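Local coordinates for extracellular solute-binding protein family 1 (Kribbella flavida, PDB 5IXP) that probably captures a solute outside the cell and hands it to a partner ABC transporter for import, at residues Lys215-Ala218 with Trp219-Ala222. Residues are numbered along the deposited sequence; the frame is centred on the assembly and turned at random.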
loop_
_atom_site.group_PDB
_atom_site.type_symbol
_atom_site.label_atom_id
_atom_site.label_comp_id
_atom_site.label_asym_id
_atom_site.label_seq_id
_atom_site.Cartn_x
_atom_site.Cartn_y
_atom_site.Cartn_z
ATOM N N LYS A 215 -5.829 5.952 19.183
ATOM C CA LYS A 215 -5.724 7.371 18.817
ATOM C C LYS A 215 -4.286 7.794 18.525
ATOM O O LYS A 215 -3.898 8.938 18.792
ATOM C CB LYS A 215 -6.317 8.276 19.903
ATOM C CG LYS A 215 -7.652 7.818 20.456
ATOM C CD LYS A 215 -7.939 8.527 21.771
ATOM C CE LYS A 215 -9.239 8.067 22.379
ATOM N NZ LYS A 215 -10.380 8.446 21.510
ATOM N N LEU A 216 -3.481 6.901 17.956
ATOM C CA LEU A 216 -2.075 7.201 17.722
ATOM C C LEU A 216 -1.839 7.489 16.248
ATOM O O LEU A 216 -1.977 6.574 15.419
ATOM C CB LEU A 216 -1.211 6.034 18.172
ATOM C CG LEU A 216 -1.247 5.793 19.674
ATOM C CD1 LEU A 216 -0.759 4.396 19.957
ATOM C CD2 LEU A 216 -0.378 6.840 20.372
ATOM N N PRO A 217 -1.474 8.713 15.872
ATOM C CA PRO A 217 -1.222 9.013 14.458
ATOM C C PRO A 217 -0.044 8.207 13.934
ATOM O O PRO A 217 1.036 8.191 14.530
ATOM C CB PRO A 217 -0.918 10.517 14.467
ATOM C CG PRO A 217 -1.515 11.014 15.760
ATOM C CD PRO A 217 -1.298 9.899 16.722
ATOM N N ALA A 218 -0.262 7.533 12.809
ATOM C CA ALA A 218 0.762 6.668 12.240
ATOM C C ALA A 218 2.060 7.431 12.009
ATOM O O ALA A 218 2.050 8.578 11.555
ATOM C CB ALA A 218 0.270 6.080 10.925
ATOM N N TRP A 219 3.180 6.781 12.330
ATOM C CA TRP A 219 4.547 7.272 12.142
ATOM C C TRP A 219 4.913 8.386 13.113
ATOM O O TRP A 219 6.039 8.881 13.057
ATOM C CB TRP A 219 4.806 7.744 10.700
ATOM C CG TRP A 219 4.277 6.744 9.708
ATOM C CD1 TRP A 219 3.193 6.891 8.896
ATOM C CD2 TRP A 219 4.787 5.428 9.461
ATOM N NE1 TRP A 219 3.002 5.755 8.153
ATOM C CE2 TRP A 219 3.967 4.841 8.480
ATOM C CE3 TRP A 219 5.863 4.693 9.968
ATOM C CZ2 TRP A 219 4.188 3.550 7.992
ATOM C CZ3 TRP A 219 6.083 3.418 9.482
ATOM C CH2 TRP A 219 5.246 2.858 8.505
ATOM N N SER A 220 4.017 8.784 14.011
ATOM C CA SER A 220 4.369 9.792 15.000
ATOM C C SER A 220 5.266 9.190 16.080
ATOM O O SER A 220 5.363 7.971 16.235
ATOM C CB SER A 220 3.112 10.390 15.635
ATOM O OG SER A 220 2.405 9.422 16.393
ATOM N N ASP A 221 5.932 10.067 16.840
ATOM C CA ASP A 221 6.749 9.585 17.950
ATOM C C ASP A 221 5.912 8.792 18.948
ATOM O O ASP A 221 6.349 7.748 19.444
ATOM C CB ASP A 221 7.448 10.753 18.645
ATOM C CG ASP A 221 8.543 11.367 17.793
ATOM O OD1 ASP A 221 9.232 10.602 17.089
ATOM O OD2 ASP A 221 8.723 12.607 17.828
ATOM N N ALA A 222 4.703 9.270 19.251
ATOM C CA ALA A 222 3.854 8.556 20.199
ATOM C C ALA A 222 3.504 7.165 19.678
ATOM O O ALA A 222 3.541 6.182 20.428
ATOM C CB ALA A 222 2.587 9.364 20.481
#
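The S220 side chain swings back over the turn and meets P217, its hydroxyl hydrogen-bonding the proline carbonyl: OG gives its proton to P217 O at 2.6 Å, in the carbonyl plane and on a lone pair. The same oxygen also accepts from the backbone, S220 N to P217 O at 3.1 Å, the hydrogen bond that closes a type II beta turn from P217 to S220. That donor sits tilted 32° from the carbonyl plane. With both bonds made, one acceptor takes two hydrogens from a single residue. S220 is also the N-cap of helix 221-226, and its OG accepts from W223 N in the first turn. The S220 chi1 torsion, at 66°, tucks OG in among its own main-chain atoms, a position from which it serves both the turn and the helix start. The ring of P217 comes alongside, CD standing 3.7 Å from S220 OG. Replacing the S220 hydroxyl with the bare methyl of an alanine is likely to leave W223 N without its cap and to cost P217 O one of its two donors, loosening the join between turn and helix. W219 occupies the third position of the turn with a positive phi of 72°, and A218 CB packs against its CD1 at 3.6 Å. Beyond that the indole reaches L241 and V244 on helix 241-249 and meets the ring of W223. Further along, L216 lays CD2 against A222 CB at 3.9 Å and also touches W223 and A226, so the loop leans on the helix it leads into. Because OG donates to the turn and accepts from the helix, one hydroxyl couples the two, and its single proton is committed to P217 O.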